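Local coordinates for DUF4595 domain-containing protein (Bacteroides vulgatus, PDB 3TZG) that is of unknown function but folds as a porin-like beta barrel, at residues A93-V98 against I108-R113; K122-K127 against T141-A146; L136-T141 against H154-Y159; V150-T155 against M208-S213. All blocks are in the same frame, centred on the assembly; numbering follows the deposited sequence.

Contact 1 of 4, residues A93-V98 against I108-R113; sequences ADKQTV and INSDYR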
# COMPACT_ATOMS: atom_id res chain seq x y z
N ALA A 93 -0.16 -1.66 -19.25
CA ALA A 93 -1.56 -1.66 -18.92
C ALA A 93 -2.06 -0.31 -18.41
O ALA A 93 -1.29 0.53 -17.97
CB ALA A 93 -1.82 -2.72 -17.86
N ASP A 94 -3.39 -0.12 -18.51
CA ASP A 94 -4.13 1.00 -17.97
C ASP A 94 -5.02 0.46 -16.86
O ASP A 94 -5.76 -0.50 -17.08
CB ASP A 94 -4.92 1.78 -19.03
CG ASP A 94 -4.22 3.10 -19.34
OD1 ASP A 94 -4.05 3.95 -18.40
OD2 ASP A 94 -3.81 3.29 -20.51
N LYS A 95 -4.86 1.04 -15.65
CA LYS A 95 -5.60 0.65 -14.46
C LYS A 95 -6.65 1.71 -14.10
O LYS A 95 -6.32 2.89 -13.94
CB LYS A 95 -4.64 0.42 -13.29
CG LYS A 95 -5.31 -0.18 -12.06
CD LYS A 95 -4.31 -0.22 -10.92
CE LYS A 95 -4.86 -0.79 -9.65
NZ LYS A 95 -3.82 -0.93 -8.61
N GLN A 96 -7.90 1.27 -13.98
CA GLN A 96 -9.02 2.11 -13.57
C GLN A 96 -9.55 1.63 -12.22
O GLN A 96 -10.01 0.49 -12.09
CB GLN A 96 -10.12 2.10 -14.62
CG GLN A 96 -9.87 3.03 -15.75
CD GLN A 96 -10.90 2.93 -16.84
OE1 GLN A 96 -11.76 2.04 -16.86
NE2 GLN A 96 -10.83 3.83 -17.78
N THR A 97 -9.48 2.49 -11.22
CA THR A 97 -9.90 2.10 -9.88
C THR A 97 -10.93 3.07 -9.31
O THR A 97 -10.89 4.27 -9.61
CB THR A 97 -8.65 2.05 -8.98
OG1 THR A 97 -7.79 1.04 -9.50
CG2 THR A 97 -8.98 1.72 -7.54
N VAL A 98 -11.83 2.52 -8.47
CA VAL A 98 -12.85 3.26 -7.72
C VAL A 98 -12.74 2.84 -6.25
O VAL A 98 -12.50 1.67 -5.93
CB VAL A 98 -14.29 3.11 -8.28
CG1 VAL A 98 -14.43 3.85 -9.60
CG2 VAL A 98 -14.72 1.64 -8.41
N ILE A 108 -12.22 -1.52 -2.77
CA ILE A 108 -11.33 -1.08 -3.84
C ILE A 108 -11.57 -2.01 -5.03
O ILE A 108 -11.44 -3.22 -4.91
CB ILE A 108 -9.84 -1.01 -3.39
CG1 ILE A 108 -9.67 -0.10 -2.14
CG2 ILE A 108 -8.95 -0.53 -4.54
CD1 ILE A 108 -8.32 0.03 -1.58
N ASN A 109 -11.98 -1.45 -6.16
CA ASN A 109 -12.22 -2.26 -7.36
C ASN A 109 -11.41 -1.70 -8.50
O ASN A 109 -11.56 -0.51 -8.82
CB ASN A 109 -13.70 -2.33 -7.71
CG ASN A 109 -14.55 -2.85 -6.57
OD1 ASN A 109 -14.69 -4.06 -6.37
ND2 ASN A 109 -15.11 -1.95 -5.76
N SER A 110 -10.52 -2.55 -9.08
CA SER A 110 -9.63 -2.17 -10.18
C SER A 110 -9.81 -3.02 -11.42
O SER A 110 -10.03 -4.23 -11.33
CB SER A 110 -8.17 -2.28 -9.76
OG SER A 110 -7.86 -1.39 -8.70
N ASP A 111 -9.72 -2.37 -12.57
CA ASP A 111 -9.78 -3.03 -13.87
C ASP A 111 -8.56 -2.66 -14.64
O ASP A 111 -8.21 -1.47 -14.76
CB ASP A 111 -11.05 -2.69 -14.65
CG ASP A 111 -12.18 -3.58 -14.23
OD1 ASP A 111 -12.17 -4.76 -14.63
OD2 ASP A 111 -13.05 -3.12 -13.45
N TYR A 112 -7.86 -3.70 -15.10
CA TYR A 112 -6.65 -3.63 -15.89
C TYR A 112 -6.91 -3.97 -17.33
O TYR A 112 -7.38 -5.07 -17.62
CB TYR A 112 -5.61 -4.59 -15.33
CG TYR A 112 -5.00 -4.20 -14.01
CD1 TYR A 112 -3.84 -3.43 -13.95
CD2 TYR A 112 -5.49 -4.73 -12.82
CE1 TYR A 112 -3.22 -3.15 -12.74
CE2 TYR A 112 -4.86 -4.47 -11.60
CZ TYR A 112 -3.73 -3.67 -11.56
OH TYR A 112 -3.11 -3.40 -10.37
N ARG A 113 -6.61 -3.04 -18.24
CA ARG A 113 -6.70 -3.18 -19.70
C ARG A 113 -5.37 -2.83 -20.37
O ARG A 113 -4.65 -1.96 -19.88
CB ARG A 113 -7.82 -2.30 -20.27
CG ARG A 113 -9.25 -2.79 -20.11
CD ARG A 113 -10.09 -1.57 -20.36
NE ARG A 113 -11.53 -1.68 -20.15
CZ ARG A 113 -12.40 -0.76 -20.58
NH1 ARG A 113 -11.98 0.28 -21.28
NH2 ARG A 113 -13.69 -0.91 -20.35
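Strands 93-98 and 108-113 run antiparallel, 4.6 Å apart where their axes come closest, with their N-to-C directions turned 161° from one another. Three hydrogen-bonded pairs, Asp94 with Arg113, Gln96 with Asp111 and Val98 with Asn109, each supply two backbone bonds; the bond from Gln96 N to Asp111 O is 2.9 Å long and lies in the carbonyl plane. On one face of this ladder Lys95 and Tyr112 lie alongside each other and point the same way. Lys95 has CG anti to its backbone N (chi1 -172°) and stays fully extended to NZ, which lays its methylenes along the phenol ring. Lys95 CG sits over one face of the Tyr112 ring, 4.0 Å from its centroid, displaced toward the rim, in a CH-pi contact, while Ala93 CB approaches the ring at its edge. The two strands form a beta hairpin in the barrel wall, and the buried face that carries Lys95 and Tyr112 is turned inward: Lys95 NZ forms a salt bridge with Asp182 and Tyr112 OH a hydrogen bond with Asp179. Farther along the same face, Thr97 OG1 and Ser110 OG meet tip to tip at 2.6 Å, a hydrogen bond in which either hydroxyl could donate. Both oxygens stand anti to their own carbonyl carbons (chi1 -63° in each), which aims them at each other. Behind them Thr97 CG2 touches Ile108 CG2 at 3.8 Å. The other face, with Asp94, Gln96, Asp111, Asn109 and Arg113 around Val98, is mostly polar and more exposed; Asp94 OD2 forms a salt bridge there with Arg81.

Contact 2 of 4, residues K122-K127 against T141-A146; sequences KKVQGK and TVFTEA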
# COMPACT_ATOMS: atom_id res chain seq x y z
N LYS A 122 -7.03 -8.07 -16.27
CA LYS A 122 -7.19 -8.42 -14.85
C LYS A 122 -8.22 -7.55 -14.11
O LYS A 122 -8.32 -6.34 -14.35
CB LYS A 122 -5.82 -8.24 -14.18
CG LYS A 122 -5.58 -9.01 -12.91
CD LYS A 122 -4.16 -8.69 -12.41
CE LYS A 122 -3.88 -9.13 -10.98
NZ LYS A 122 -3.99 -10.60 -10.80
N LYS A 123 -8.94 -8.17 -13.17
CA LYS A 123 -9.87 -7.52 -12.25
C LYS A 123 -9.44 -7.85 -10.83
O LYS A 123 -9.18 -9.01 -10.52
CB LYS A 123 -11.32 -7.94 -12.52
CG LYS A 123 -12.36 -7.01 -11.91
CD LYS A 123 -13.76 -7.52 -12.12
CE LYS A 123 -14.76 -6.52 -11.58
NZ LYS A 123 -16.18 -7.02 -11.64
N VAL A 124 -9.29 -6.83 -9.98
CA VAL A 124 -8.93 -7.02 -8.56
C VAL A 124 -10.00 -6.33 -7.71
O VAL A 124 -10.36 -5.18 -7.99
CB VAL A 124 -7.52 -6.52 -8.21
CG1 VAL A 124 -7.15 -6.93 -6.79
CG2 VAL A 124 -6.48 -7.04 -9.20
N GLN A 125 -10.56 -7.06 -6.72
CA GLN A 125 -11.61 -6.56 -5.84
C GLN A 125 -11.19 -6.74 -4.39
O GLN A 125 -11.03 -7.86 -3.94
CB GLN A 125 -12.95 -7.26 -6.13
CG GLN A 125 -13.43 -7.10 -7.55
CD GLN A 125 -14.66 -7.91 -7.78
OE1 GLN A 125 -15.77 -7.38 -7.76
NE2 GLN A 125 -14.50 -9.22 -7.99
N GLY A 126 -10.99 -5.65 -3.68
CA GLY A 126 -10.53 -5.71 -2.31
C GLY A 126 -11.49 -5.09 -1.35
O GLY A 126 -12.04 -4.03 -1.63
N LYS A 127 -11.66 -5.76 -0.18
CA LYS A 127 -12.51 -5.34 0.93
C LYS A 127 -11.65 -5.15 2.16
O LYS A 127 -11.01 -6.10 2.57
CB LYS A 127 -13.61 -6.38 1.17
CG LYS A 127 -14.74 -5.89 2.05
CD LYS A 127 -15.73 -7.02 2.36
CE LYS A 127 -16.82 -6.53 3.28
NZ LYS A 127 -17.69 -7.64 3.73
N THR A 141 -9.44 -10.17 -0.87
CA THR A 141 -9.11 -9.82 -2.24
C THR A 141 -9.48 -10.95 -3.15
O THR A 141 -9.17 -12.10 -2.86
CB THR A 141 -7.64 -9.46 -2.41
OG1 THR A 141 -7.16 -8.70 -1.31
CG2 THR A 141 -7.41 -8.69 -3.67
N VAL A 142 -10.14 -10.61 -4.27
CA VAL A 142 -10.53 -11.52 -5.32
C VAL A 142 -9.87 -11.06 -6.59
O VAL A 142 -10.05 -9.90 -6.99
CB VAL A 142 -12.06 -11.66 -5.47
CG1 VAL A 142 -12.42 -12.62 -6.61
CG2 VAL A 142 -12.70 -12.12 -4.16
N PHE A 143 -9.12 -11.97 -7.24
CA PHE A 143 -8.41 -11.73 -8.50
C PHE A 143 -9.07 -12.49 -9.62
O PHE A 143 -9.13 -13.72 -9.56
CB PHE A 143 -6.93 -12.13 -8.39
CG PHE A 143 -6.13 -11.40 -7.34
CD1 PHE A 143 -6.12 -11.84 -6.02
CD2 PHE A 143 -5.38 -10.27 -7.68
CE1 PHE A 143 -5.37 -11.15 -5.05
CE2 PHE A 143 -4.63 -9.59 -6.72
CZ PHE A 143 -4.63 -10.04 -5.41
N THR A 144 -9.59 -11.78 -10.63
CA THR A 144 -10.17 -12.42 -11.80
C THR A 144 -9.22 -12.18 -12.97
O THR A 144 -8.85 -11.03 -13.25
CB THR A 144 -11.60 -11.96 -12.09
OG1 THR A 144 -12.40 -12.23 -10.95
CG2 THR A 144 -12.20 -12.68 -13.28
N GLU A 145 -8.76 -13.27 -13.59
CA GLU A 145 -7.84 -13.23 -14.72
C GLU A 145 -8.64 -13.17 -16.01
O GLU A 145 -9.84 -13.43 -16.00
CB GLU A 145 -6.89 -14.43 -14.68
CG GLU A 145 -5.87 -14.38 -13.54
CD GLU A 145 -4.81 -13.31 -13.63
OE1 GLU A 145 -4.38 -12.99 -14.76
OE2 GLU A 145 -4.35 -12.83 -12.57
N ALA A 146 -7.98 -12.78 -17.13
CA ALA A 146 -8.57 -12.63 -18.47
C ALA A 146 -9.39 -13.87 -18.91
O ALA A 146 -10.48 -13.70 -19.49
CB ALA A 146 -7.47 -12.35 -19.48
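Lys122, Phe143 and Glu145 stand side by side on one face of the paired strands, all pointing the same way, with Lys122 reaching across to the other two. Its chain runs out with CG anti to the backbone N and remains extended to CE, then bends at chi4 (62°) so that the ammonium turns toward strand 141-145. Glu145 folds at chi2 (-69°) to meet it, and the salt bridge from Lys122 NZ to Glu145 OE2 is 2.9 Å long, with the nitrogen somewhat above the carboxylate plane. The same Lys122 NZ lies 3.4 Å from Phe143 CD2, approaching the ring obliquely. Val124 shares that flank of the ring: its CG1 is 3.7 Å from Phe143 CE2, and its CG2 lies as close to CD2. The strands are the two arms of a beta hairpin in the barrel wall, held by backbone bonds in the pairs Lys123 with Thr144 and Gln125 with Val142. Val124 CG1, anti to its backbone N, also meets Thr141 CG2 at 3.6 Å, so one methyl touches both the phenylalanine ring and the threonine methyl. Across from Thr141 stands Gly126, where no side chain adds to the row. On the reverse face Lys123 and Thr144 touch through their CB atoms, 4.1 Å apart, and the lysine's extended chain leads away from the partner strand.

Contact 3 of 4, residues L136-T141 against H154-Y159; sequences LKEVMT and HTYYNY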
# COMPACT_ATOMS: atom_id res chain seq x y z
N LEU A 136 -7.14 -1.92 11.03
CA LEU A 136 -7.45 -2.82 9.91
C LEU A 136 -7.36 -4.27 10.39
O LEU A 136 -6.27 -4.72 10.77
CB LEU A 136 -6.51 -2.54 8.72
CG LEU A 136 -6.65 -3.45 7.52
CD1 LEU A 136 -8.03 -3.32 6.91
CD2 LEU A 136 -5.60 -3.16 6.51
N LYS A 137 -8.50 -4.98 10.43
CA LYS A 137 -8.54 -6.34 10.99
C LYS A 137 -8.46 -7.40 9.93
O LYS A 137 -7.81 -8.43 10.16
CB LYS A 137 -9.80 -6.55 11.83
CG LYS A 137 -9.56 -6.12 13.30
CD LYS A 137 -8.63 -7.10 14.12
CE LYS A 137 -8.30 -6.67 15.52
NZ LYS A 137 -9.52 -6.49 16.38
N GLU A 138 -9.10 -7.18 8.77
CA GLU A 138 -9.13 -8.15 7.67
C GLU A 138 -9.16 -7.50 6.32
O GLU A 138 -9.75 -6.43 6.16
CB GLU A 138 -10.35 -9.06 7.76
CG GLU A 138 -10.46 -9.92 9.00
CD GLU A 138 -11.79 -10.62 9.12
OE1 GLU A 138 -12.56 -10.66 8.13
OE2 GLU A 138 -12.05 -11.17 10.21
N VAL A 139 -8.55 -8.17 5.36
CA VAL A 139 -8.52 -7.76 3.95
C VAL A 139 -8.90 -8.96 3.10
O VAL A 139 -8.30 -10.02 3.23
CB VAL A 139 -7.17 -7.15 3.48
CG1 VAL A 139 -7.29 -6.62 2.03
CG2 VAL A 139 -6.67 -6.06 4.44
N MSE A 140 -9.91 -8.80 2.27
CA MSE A 140 -10.37 -9.84 1.35
C MSE A 140 -10.16 -9.36 -0.06
O MSE A 140 -10.58 -8.25 -0.41
CB MSE A 140 -11.83 -10.20 1.60
CG MSE A 140 -12.03 -10.94 2.89
SE MSE A 140 -13.22 -10.01 4.10
CE MSE A 140 -12.23 -8.41 4.49
N THR A 141 -9.44 -10.17 -0.87
CA THR A 141 -9.11 -9.82 -2.24
C THR A 141 -9.48 -10.95 -3.15
O THR A 141 -9.17 -12.10 -2.86
CB THR A 141 -7.64 -9.46 -2.41
OG1 THR A 141 -7.16 -8.70 -1.31
CG2 THR A 141 -7.41 -8.69 -3.67
N HIS A 154 -7.64 -14.14 1.96
CA HIS A 154 -8.17 -13.53 3.15
C HIS A 154 -7.01 -13.29 4.08
O HIS A 154 -6.30 -14.25 4.40
CB HIS A 154 -9.24 -14.42 3.77
CG HIS A 154 -10.23 -13.71 4.64
ND1 HIS A 154 -11.55 -14.10 4.68
CD2 HIS A 154 -10.06 -12.66 5.48
CE1 HIS A 154 -12.14 -13.32 5.56
NE2 HIS A 154 -11.29 -12.42 6.07
N THR A 155 -6.76 -12.01 4.45
CA THR A 155 -5.65 -11.61 5.33
C THR A 155 -6.20 -11.15 6.72
O THR A 155 -7.15 -10.38 6.78
CB THR A 155 -4.81 -10.54 4.66
OG1 THR A 155 -4.40 -10.98 3.37
CG2 THR A 155 -3.61 -10.18 5.44
N TYR A 156 -5.63 -11.66 7.82
CA TYR A 156 -6.08 -11.31 9.17
C TYR A 156 -4.94 -10.61 9.91
O TYR A 156 -3.80 -11.04 9.81
CB TYR A 156 -6.57 -12.56 9.94
CG TYR A 156 -7.67 -13.33 9.25
CD1 TYR A 156 -7.37 -14.33 8.32
CD2 TYR A 156 -9.01 -13.11 9.56
CE1 TYR A 156 -8.38 -15.09 7.72
CE2 TYR A 156 -10.02 -13.84 8.93
CZ TYR A 156 -9.70 -14.83 8.03
OH TYR A 156 -10.69 -15.54 7.38
N TYR A 157 -5.23 -9.52 10.65
CA TYR A 157 -4.20 -8.76 11.38
C TYR A 157 -4.43 -8.78 12.87
O TYR A 157 -5.54 -8.52 13.34
CB TYR A 157 -4.16 -7.28 10.91
CG TYR A 157 -3.77 -7.14 9.46
CD1 TYR A 157 -2.44 -7.15 9.07
CD2 TYR A 157 -4.74 -7.09 8.46
CE1 TYR A 157 -2.07 -7.10 7.73
CE2 TYR A 157 -4.39 -7.03 7.12
CZ TYR A 157 -3.05 -7.02 6.75
OH TYR A 157 -2.71 -6.95 5.42
N ASN A 158 -3.35 -9.01 13.61
CA ASN A 158 -3.39 -9.05 15.07
C ASN A 158 -2.63 -7.83 15.66
O ASN A 158 -1.54 -7.51 15.19
CB ASN A 158 -2.79 -10.36 15.57
CG ASN A 158 -2.86 -10.49 17.06
OD1 ASN A 158 -2.00 -9.98 17.80
ND2 ASN A 158 -3.90 -11.14 17.54
N TYR A 159 -3.21 -7.18 16.71
CA TYR A 159 -2.70 -5.99 17.41
C TYR A 159 -2.59 -6.21 18.94
O TYR A 159 -2.65 -5.24 19.71
CB TYR A 159 -3.65 -4.81 17.13
CG TYR A 159 -3.77 -4.46 15.66
CD1 TYR A 159 -2.89 -3.56 15.06
CD2 TYR A 159 -4.79 -4.99 14.88
CE1 TYR A 159 -2.99 -3.24 13.71
CE2 TYR A 159 -4.90 -4.69 13.53
CZ TYR A 159 -3.99 -3.81 12.94
OH TYR A 159 -4.12 -3.50 11.63
O HOH W 1 -6.42 -10.11 0.86
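The imidazole of His154 is clamped on both faces and gripped at its edge. Met140, a selenomethionine, sets CG 3.5 Å from the centroid of the His154 ring, almost exactly on the ring normal, while the hydroxyl of Tyr156 lies over the centre of the opposite face. At the edge His154 NE2 donates to Glu138 OE1, 3.0 Å away and within 2° of the imidazole plane, although it meets the carboxylate from well above that group's own plane. The nearby negative charge would probably favour the doubly protonated, cationic form of the histidine. Glu138 also runs alongside Tyr156, its CG 3.5 Å from Tyr156 CD2. An alanine in place of Glu138 would remove both the acceptor and this flank, and would probably leave the imidazole freer to rotate. Lys137 and Glu138 form a classic beta bulge, both facing Val129. Near it Tyr159 OH donates to a lone pair of Leu136 O at 2.6 Å. On the other side of the sheet Val139 CG2 abuts the edge of the Tyr157 ring, 3.6 Å from CE2, and a water hydrogen-bonds Thr141 OG1 at 2.7 Å and, weakly, Thr155 OG1. The contact is a beta hairpin flanked by strand 120-130 beside its first arm and strand 199-208 beside its second; Tyr157 packs on Ile176 and Ile204, and its hydroxyl bonds Asp177 N.

Contact 4 of 4, residues V150-T155 against M208-S213; sequences VSSCHT and MNHGLS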
# COMPACT_ATOMS: atom_id res chain seq x y z
N VAL A 150 -10.34 -17.58 -11.21
CA VAL A 150 -10.42 -16.78 -9.99
C VAL A 150 -9.56 -17.35 -8.88
O VAL A 150 -9.56 -18.55 -8.62
CB VAL A 150 -11.91 -16.73 -9.54
CG1 VAL A 150 -12.08 -16.06 -8.19
CG2 VAL A 150 -12.77 -16.03 -10.58
N SER A 151 -8.82 -16.46 -8.24
CA SER A 151 -8.05 -16.74 -7.04
C SER A 151 -8.44 -15.72 -5.98
O SER A 151 -8.97 -14.66 -6.33
CB SER A 151 -6.56 -16.71 -7.31
OG SER A 151 -6.16 -15.45 -7.80
N SER A 152 -8.26 -16.06 -4.71
CA SER A 152 -8.61 -15.15 -3.62
C SER A 152 -7.66 -15.29 -2.44
O SER A 152 -6.93 -16.29 -2.31
CB SER A 152 -10.04 -15.38 -3.16
OG SER A 152 -10.16 -16.69 -2.61
N CYS A 153 -7.73 -14.28 -1.55
CA CYS A 153 -6.96 -14.25 -0.33
C CYS A 153 -7.73 -13.58 0.77
O CYS A 153 -8.36 -12.54 0.55
CB CYS A 153 -5.63 -13.54 -0.57
SG CYS A 153 -4.45 -13.70 0.79
N HIS A 154 -7.64 -14.14 1.96
CA HIS A 154 -8.17 -13.53 3.15
C HIS A 154 -7.01 -13.29 4.08
O HIS A 154 -6.30 -14.25 4.40
CB HIS A 154 -9.24 -14.42 3.77
CG HIS A 154 -10.23 -13.71 4.64
ND1 HIS A 154 -11.55 -14.10 4.68
CD2 HIS A 154 -10.06 -12.66 5.48
CE1 HIS A 154 -12.14 -13.32 5.56
NE2 HIS A 154 -11.29 -12.42 6.07
N THR A 155 -6.76 -12.01 4.45
CA THR A 155 -5.65 -11.61 5.33
C THR A 155 -6.20 -11.15 6.72
O THR A 155 -7.15 -10.38 6.78
CB THR A 155 -4.81 -10.54 4.66
OG1 THR A 155 -4.40 -10.98 3.37
CG2 THR A 155 -3.61 -10.18 5.44
N MSE A 208 -5.11 -18.49 1.48
CA MSE A 208 -5.35 -18.46 0.05
C MSE A 208 -6.31 -19.50 -0.43
O MSE A 208 -6.23 -20.68 -0.02
CB MSE A 208 -4.06 -18.64 -0.75
CG MSE A 208 -3.40 -17.35 -1.12
SE MSE A 208 -2.14 -16.85 0.26
CE MSE A 208 -0.70 -18.22 0.05
N ASN A 209 -7.18 -19.08 -1.36
CA ASN A 209 -8.13 -19.89 -2.08
C ASN A 209 -8.85 -20.89 -1.14
O ASN A 209 -8.90 -22.12 -1.39
CB ASN A 209 -7.42 -20.62 -3.22
CG ASN A 209 -6.83 -19.65 -4.18
OD1 ASN A 209 -7.56 -18.85 -4.79
ND2 ASN A 209 -5.50 -19.63 -4.24
N HIS A 210 -9.41 -20.32 -0.06
CA HIS A 210 -10.20 -20.95 0.98
C HIS A 210 -9.48 -22.14 1.61
O HIS A 210 -10.11 -23.17 1.89
CB HIS A 210 -11.57 -21.38 0.43
CG HIS A 210 -12.18 -20.36 -0.48
ND1 HIS A 210 -12.78 -19.22 0.02
CD2 HIS A 210 -12.21 -20.32 -1.84
CE1 HIS A 210 -13.17 -18.53 -1.04
NE2 HIS A 210 -12.85 -19.16 -2.19
N GLY A 211 -8.18 -21.98 1.86
CA GLY A 211 -7.39 -23.00 2.54
C GLY A 211 -6.45 -23.84 1.73
O GLY A 211 -5.75 -24.67 2.32
N LEU A 212 -6.37 -23.64 0.39
CA LEU A 212 -5.47 -24.43 -0.47
C LEU A 212 -4.03 -24.16 -0.11
O LEU A 212 -3.18 -25.04 -0.24
CB LEU A 212 -5.69 -24.20 -1.98
CG LEU A 212 -7.01 -24.72 -2.55
CD1 LEU A 212 -7.14 -24.39 -4.01
CD2 LEU A 212 -7.18 -26.23 -2.31
N SER A 213 -3.75 -22.96 0.40
CA SER A 213 -2.46 -22.63 0.98
C SER A 213 -2.68 -21.56 2.07
O SER A 213 -3.69 -20.84 2.03
CB SER A 213 -1.44 -22.19 -0.06
OG SER A 213 -1.82 -21.02 -0.76
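Asn209 grips Ser152 with both its backbone and its side chain, and this is the close-fitting part of the contact. Asn209 N donates to Ser152 O at 3.0 Å in a nearly straight bond (169° at the hydrogen), while Asn209 OD1 accepts from Ser152 N at 2.9 Å. Both donors lie well above the plane of the carbonyl they meet. OD1 thus does the work that the Asn209 carbonyl would do if the antiparallel ladder simply continued past the pair Cys153 with Met208. CG stands anti to the carbonyl carbon (chi1 -61°), which swings the amide back to strand 150-155. An alanine at Asn209 would keep the backbone N-H but lose the acceptor for Ser152 N, and would probably loosen the end of the ladder. Around this pair the contact slackens. Cys153 SG and SE of Met208, a selenomethionine, touch at 3.9 Å, the latter on a chain bent at chi2 and chi3. On the other side Ser152 OG rests over one face of the exposed His210 ring, 3.7 Å from His210 NE2. Beyond that the loop leaves the strand, with Asn209 and His210 both in left-handed backbone conformations. Met208 N bonds Ser213 O at 2.8 Å, closing the turn, and Leu212 and Ser213 both face Met208 as a classic beta bulge. The result is a bulged beta-hairpin loop between strands 199-208 and 213-224, whose root is stitched to the neighbouring strand at the rim of the barrel wall.

How the contacts relate
The four contacts follow one another around the same antiparallel wall. Contacts 1, 2 and 3 each lie on a hairpin, and the pairing of 105-114 with 120-130 joins the first to the second, so strands 90-102, 105-114, 120-130, 136-145 and 150-158 lie side by side in chain order. The centres of contacts 1 and 2 are about 10 Å apart. Those of contacts 2 and 3 are about 17 Å apart because they use opposite ends of strand 136-145, overlapping at Thr141. Contact 4 shares His154 and Thr155 with contact 3, their centres about 13 Å apart, but leaves the hairpin pattern: a partner from 53 residues later joins strand 150-158, carrying the wall onward past the excursion that contains helix 181-188.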